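Local coordinates for succinylglutamate desuccinylase/aspartoacylase (Shewanella frigidimarina, PDB 3LWU), which binds zinc and probably acts as a hydrolase on ester bonds, as a member of the succinylglutamate desuccinylase/aspartoacylase family, at residues 189-194 and 259-264; 66-71 and 272-277. One frame throughout, in Å; residues are numbered along the deposited sequence. Where two conformers were deposited one is given.

Contact 1: 189-194 and 259-264. With ZN (zinc ion), chain C.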
loop_
_atom_site.group_PDB
_atom_site.type_symbol
_atom_site.label_atom_id
_atom_site.label_comp_id
_atom_site.label_asym_id
_atom_site.label_seq_id
_atom_site.Cartn_x
_atom_site.Cartn_y
_atom_site.Cartn_z
ATOM N N LEU A 189 14.346 -10.541 -25.963
ATOM C CA LEU A 189 12.895 -10.460 -25.865
ATOM C C LEU A 189 12.551 -10.212 -24.414
ATOM O O LEU A 189 12.857 -11.056 -23.533
ATOM C CB LEU A 189 12.218 -11.737 -26.340
ATOM C CG LEU A 189 12.591 -12.259 -27.735
ATOM C CD1 LEU A 189 11.954 -13.638 -27.959
ATOM C CD2 LEU A 189 12.237 -11.290 -28.841
ATOM N N ASP A 190 11.922 -9.064 -24.161
ATOM C CA ASP A 190 11.430 -8.698 -22.828
ATOM C C ASP A 190 9.933 -8.882 -22.850
ATOM O O ASP A 190 9.246 -8.186 -23.574
ATOM C CB ASP A 190 11.791 -7.247 -22.521
ATOM C CG ASP A 190 11.608 -6.871 -21.066
ATOM O OD1 ASP A 190 11.351 -7.752 -20.221
ATOM O OD2 ASP A 190 11.719 -5.639 -20.764
ATOM N N LEU A 191 9.442 -9.837 -22.085
ATOM C CA LEU A 191 8.035 -10.198 -22.073
ATOM C C LEU A 191 7.253 -9.528 -20.949
ATOM O O LEU A 191 7.510 -9.755 -19.764
ATOM C CB LEU A 191 7.892 -11.708 -21.917
ATOM C CG LEU A 191 8.645 -12.636 -22.869
ATOM C CD1 LEU A 191 8.195 -14.025 -22.670
ATOM C CD2 LEU A 191 8.477 -12.239 -24.365
ATOM N N HIS A 192 6.283 -8.721 -21.364
ATOM C CA HIS A 192 5.436 -7.935 -20.503
ATOM C C HIS A 192 3.956 -8.243 -20.784
ATOM O O HIS A 192 3.631 -9.049 -21.633
ATOM C CB HIS A 192 5.698 -6.456 -20.764
ATOM C CG HIS A 192 6.996 -5.949 -20.210
ATOM N ND1 HIS A 192 7.054 -5.065 -19.159
ATOM C CD2 HIS A 192 8.280 -6.154 -20.601
ATOM C CE1 HIS A 192 8.313 -4.730 -18.942
ATOM N NE2 HIS A 192 9.082 -5.400 -19.782
ATOM N N THR A 193 3.059 -7.654 -19.990
ATOM C CA THR A 193 1.636 -7.593 -20.332
ATOM C C THR A 193 1.173 -6.157 -20.126
ATOM O O THR A 193 1.815 -5.385 -19.431
ATOM C CB THR A 193 0.731 -8.504 -19.456
ATOM O OG1 THR A 193 0.454 -7.836 -18.215
ATOM C CG2 THR A 193 1.355 -9.900 -19.196
ATOM N N GLY A 194 0.028 -5.819 -20.689
ATOM C CA GLY A 194 -0.624 -4.560 -20.376
ATOM C C GLY A 194 -1.545 -4.811 -19.214
ATOM O O GLY A 194 -1.474 -5.864 -18.591
ATOM N N PHE A 259 13.079 -6.544 -28.640
ATOM C CA PHE A 259 11.622 -6.337 -28.706
ATOM C C PHE A 259 11.014 -6.459 -27.321
ATOM O O PHE A 259 11.460 -7.286 -26.525
ATOM C CB PHE A 259 10.947 -7.417 -29.567
ATOM C CG PHE A 259 11.615 -7.659 -30.865
ATOM C CD1 PHE A 259 11.266 -6.921 -31.995
ATOM C CD2 PHE A 259 12.585 -8.620 -30.981
ATOM C CE1 PHE A 259 11.893 -7.124 -33.173
ATOM C CE2 PHE A 259 13.214 -8.816 -32.162
ATOM C CZ PHE A 259 12.868 -8.081 -33.265
ATOM N N THR A 260 9.989 -5.646 -27.037
ATOM C CA THR A 260 9.154 -5.808 -25.825
ATOM C C THR A 260 7.799 -6.328 -26.312
ATOM O O THR A 260 7.103 -5.667 -27.111
ATOM C CB THR A 260 8.993 -4.491 -25.061
ATOM O OG1 THR A 260 10.286 -4.005 -24.651
ATOM C CG2 THR A 260 8.055 -4.569 -23.827
ATOM N N LEU A 261 7.448 -7.530 -25.863
ATOM C CA LEU A 261 6.159 -8.123 -26.179
ATOM C C LEU A 261 5.166 -7.825 -25.051
ATOM O O LEU A 261 5.502 -7.931 -23.889
ATOM C CB LEU A 261 6.292 -9.630 -26.344
ATOM C CG LEU A 261 6.903 -10.120 -27.658
ATOM C CD1 LEU A 261 8.284 -9.555 -27.850
ATOM C CD2 LEU A 261 6.891 -11.660 -27.677
ATOM N N GLU A 262 3.959 -7.421 -25.409
ATOM C CA GLU A 262 2.904 -7.151 -24.428
ATOM C C GLU A 262 1.809 -8.206 -24.617
ATOM O O GLU A 262 0.970 -8.100 -25.499
ATOM C CB GLU A 262 2.373 -5.727 -24.615
ATOM C CG GLU A 262 3.458 -4.656 -24.609
ATOM C CD GLU A 262 3.985 -4.343 -23.219
ATOM O OE1 GLU A 262 3.257 -4.572 -22.207
ATOM O OE2 GLU A 262 5.110 -3.810 -23.162
ATOM N N LEU A 263 1.836 -9.222 -23.771
ATOM C CA LEU A 263 1.052 -10.435 -23.953
ATOM C C LEU A 263 -0.313 -10.370 -23.232
ATOM O O LEU A 263 -0.582 -11.094 -22.271
ATOM C CB LEU A 263 1.891 -11.613 -23.481
ATOM C CG LEU A 263 3.265 -11.731 -24.202
ATOM C CD1 LEU A 263 4.218 -12.582 -23.370
ATOM C CD2 LEU A 263 3.153 -12.225 -25.607
ATOM N N ALA A 264 -1.183 -9.499 -23.745
ATOM C CA ALA A 264 -2.557 -9.334 -23.234
ATOM C C ALA A 264 -2.545 -8.823 -21.806
ATOM O O ALA A 264 -1.775 -7.945 -21.525
ATOM C CB ALA A 264 -3.422 -10.598 -23.421
HETATM ZN ZN ZN C . 5.453 -4.224 -18.169
HETATM O O HOH W 1 11.715 -3.324 -22.438
#

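Contact 2: 66-71 and 272-277. With ZN (zinc ion), chain C.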
loop_
_atom_site.group_PDB
_atom_site.type_symbol
_atom_site.label_atom_id
_atom_site.label_comp_id
_atom_site.label_asym_id
_atom_site.label_seq_id
_atom_site.Cartn_x
_atom_site.Cartn_y
_atom_site.Cartn_z
ATOM N N GLU A 66 2.660 -8.729 -14.171
ATOM C CA GLU A 66 2.634 -9.149 -15.556
ATOM C C GLU A 66 3.148 -10.574 -15.675
ATOM O O GLU A 66 4.260 -10.804 -16.171
ATOM C CB GLU A 66 3.425 -8.139 -16.381
ATOM C CG GLU A 66 2.801 -6.748 -16.318
ATOM C CD GLU A 66 3.552 -5.660 -17.067
ATOM O OE1 GLU A 66 4.476 -6.001 -17.822
ATOM O OE2 GLU A 66 3.250 -4.429 -16.850
ATOM N N VAL A 67 2.326 -11.516 -15.186
ATOM C CA VAL A 67 2.759 -12.889 -14.973
ATOM C C VAL A 67 2.658 -13.790 -16.205
ATOM O O VAL A 67 3.312 -14.847 -16.208
ATOM C CB VAL A 67 2.069 -13.571 -13.737
ATOM C CG1 VAL A 67 2.523 -12.885 -12.421
ATOM C CG2 VAL A 67 0.522 -13.601 -13.873
ATOM N N GLN A 68 1.933 -13.378 -17.268
ATOM C CA GLN A 68 1.685 -14.289 -18.429
ATOM C C GLN A 68 2.975 -14.714 -19.121
ATOM O O GLN A 68 3.058 -15.840 -19.623
ATOM C CB GLN A 68 0.680 -13.683 -19.429
ATOM C CG GLN A 68 0.392 -14.464 -20.742
ATOM C CD GLN A 68 -0.382 -15.760 -20.574
ATOM O OE1 GLN A 68 -0.441 -16.379 -19.472
ATOM N NE2 GLN A 68 -0.979 -16.205 -21.673
ATOM N N GLY A 69 3.983 -13.845 -19.112
ATOM C CA GLY A 69 5.302 -14.191 -19.677
ATOM C C GLY A 69 5.939 -15.461 -19.133
ATOM O O GLY A 69 6.713 -16.120 -19.834
ATOM N N ASN A 70 5.647 -15.794 -17.873
ATOM C CA ASN A 70 6.102 -17.043 -17.297
ATOM C C ASN A 70 5.471 -18.265 -17.980
ATOM O O ASN A 70 6.144 -19.280 -18.147
ATOM C CB ASN A 70 5.811 -17.078 -15.782
ATOM C CG ASN A 70 6.525 -15.958 -15.059
ATOM O OD1 ASN A 70 7.768 -15.864 -15.150
ATOM N ND2 ASN A 70 5.748 -15.018 -14.455
ATOM N N ALA A 71 4.176 -18.180 -18.301
ATOM C CA ALA A 71 3.474 -19.228 -19.026
ATOM C C ALA A 71 4.042 -19.326 -20.465
ATOM O O ALA A 71 4.196 -20.410 -20.993
ATOM C CB ALA A 71 1.961 -18.948 -19.065
ATOM N N ALA A 272 -3.091 -21.925 -22.835
ATOM C CA ALA A 272 -3.450 -22.060 -24.230
ATOM C C ALA A 272 -3.047 -20.796 -24.983
ATOM O O ALA A 272 -2.467 -20.865 -26.046
ATOM C CB ALA A 272 -4.955 -22.388 -24.415
ATOM N N ASP A 273 -3.313 -19.642 -24.414
ATOM C CA ASP A 273 -2.972 -18.400 -25.077
ATOM C C ASP A 273 -1.432 -18.255 -25.115
ATOM O O ASP A 273 -0.853 -17.778 -26.099
ATOM C CB ASP A 273 -3.639 -17.253 -24.317
ATOM C CG ASP A 273 -3.805 -16.001 -25.143
ATOM O OD1 ASP A 273 -3.863 -16.091 -26.405
ATOM O OD2 ASP A 273 -3.902 -14.922 -24.506
ATOM N N ALA A 274 -0.762 -18.746 -24.080
ATOM C CA ALA A 274 0.683 -18.670 -24.001
ATOM C C ALA A 274 1.356 -19.525 -25.074
ATOM O O ALA A 274 2.410 -19.163 -25.591
ATOM C CB ALA A 274 1.169 -19.059 -22.588
ATOM N N LEU A 275 0.730 -20.637 -25.428
ATOM C CA LEU A 275 1.243 -21.501 -26.477
ATOM C C LEU A 275 1.201 -20.760 -27.835
ATOM O O LEU A 275 2.158 -20.808 -28.583
ATOM C CB LEU A 275 0.469 -22.809 -26.556
ATOM C CG LEU A 275 0.865 -23.843 -27.626
ATOM C CD1 LEU A 275 2.345 -24.286 -27.469
ATOM C CD2 LEU A 275 -0.089 -25.109 -27.567
ATOM N N GLU A 276 0.107 -20.061 -28.132
ATOM C CA GLU A 276 0.001 -19.201 -29.347
ATOM C C GLU A 276 1.191 -18.239 -29.400
ATOM O O GLU A 276 1.861 -18.112 -30.402
ATOM C CB GLU A 276 -1.301 -18.366 -29.366
ATOM C CG GLU A 276 -2.586 -19.119 -29.700
ATOM C CD GLU A 276 -3.846 -18.219 -29.784
ATOM O OE1 GLU A 276 -3.774 -16.994 -29.577
ATOM O OE2 GLU A 276 -4.937 -18.759 -30.048
ATOM N N ASP A 277 1.462 -17.561 -28.276
ATOM C CA ASP A 277 2.550 -16.572 -28.197
ATOM C C ASP A 277 3.910 -17.248 -28.400
ATOM O O ASP A 277 4.764 -16.731 -29.139
ATOM C CB ASP A 277 2.579 -15.824 -26.836
ATOM C CG ASP A 277 1.251 -15.148 -26.480
ATOM O OD1 ASP A 277 0.575 -14.606 -27.388
ATOM O OD2 ASP A 277 0.901 -15.122 -25.268
HETATM ZN ZN ZN C . 5.453 -4.224 -18.169
HETATM O O HOH W 2 -1.076 -14.212 -23.805
#

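Contact 1: 189-194 and 259-264
Leu189 to His192 pair residue for residue with Phe259 to Glu262 as parallel strands, their short axes inclined at 38° and 4.1 Å apart at closest. Five backbone hydrogen bonds join them, from Asp190 N to Phe259 O through Gly194 N to Ala264 O (2.9 Å), beyond an inverse gamma turn centred on Leu263. On one face Leu191 CD2 lies alongside Leu261 CD2 (3.7 Å), and Leu189 CD2 presses on Phe259 CD2 (3.4 Å). On the other, His192 ND1 binds zinc at 2.1 Å. Its NE2 makes a weak hydrogen bond to Asp190 OD2 (2.8 Å), whose CG stands anti to the backbone N (chi1 -167°), beside the carbonyl carbon. Thr260 CG2 meets the imidazole obliquely at His192 CD2 (3.6 Å), and a water bridges Asp190 OD2 and Thr260 OG1; Gln59 bonds Asp190 OD1. Thr193 OG1 reaches Gly194 O (2.8 Å) in the carbonyl plane, and a valine here would probably leave Gly194 O without its hydroxyl partner. Strands 56-60 and 196-204 flank the pair, while Val72 of helix 68-80 and Ile281 of helix 271-287 back the leucine-bearing face.

Contact 2: 66-71 and 272-277
Gln68 and Ala71, at the start of helix 68-80, pack against Ala274 of helix 271-287, just after the zinc-binding loop in sequence. That loop carries His63 and Glu66, the HxxE pair characteristic of M14-type zinc hydrolases, with His192 as the third protein ligand. Glu66 takes no part in the helix packing itself; its extended side chain reaches the metal with both carboxylate oxygens, unequally, OE1 at 2.1 Å and OE2 at 2.6 Å. Where the helices meet, methyl faces methyl: Ala71 CB lies 3.6 Å from Ala274 CB, the small side chains bringing the two backbones close. Gln68 flanks this point. Its CG stands anti to the backbone N (chi1 176°) and the chain then bends (chi2 70°), which carries the amide over to the second helix, where NE2 rests 3.7 Å from Ala274 CB. The amide is gripped at both ends. Gln68 OE1 accepts from the backbone N of Asp270, just before helix 271-287, and Gln68 NE2 donates to a water at 2.9 Å. The same water donates to Asp277 OD2 (2.6 Å) and, weakly, to Asp273 OD2 (3.0 Å). Lys199 forms salt bridges with both aspartates, and Arg268 adds one to Asp273; Leu341 of the second subunit packs on Ala71. The alanine contact is thus bordered by a water-linked polar cluster. Because Asp270 N-H needs an acceptor and the water gives its hydrogens to the aspartates, the amide orientation is probably fixed, and the basic neighbours would probably keep Asp273 and Asp277 ionised.

Overall arrangement
Along the chain, 66-71 comes first, at the loop leading into helix 68-80, and by pairing with helix 271-287 contact 2 closes a loop of about 200 residues. Within it contact 1, between two parallel strands, closes a shorter one of 64; the two contacts are nested, not crossed. Strand 257-263 leads after a short connection into helix 271-287, which places the contacts next to each other, with centres about 10 Å apart. They meet at the metal, where Glu66 and His192 share the zinc, and Thr193 N probably hydrogen-bonds Glu66 OE1 (3.1 Å). Leu263 CD2 against Asp277 CG (3.6 Å) further joins the parallel strands to the helix pair beside them.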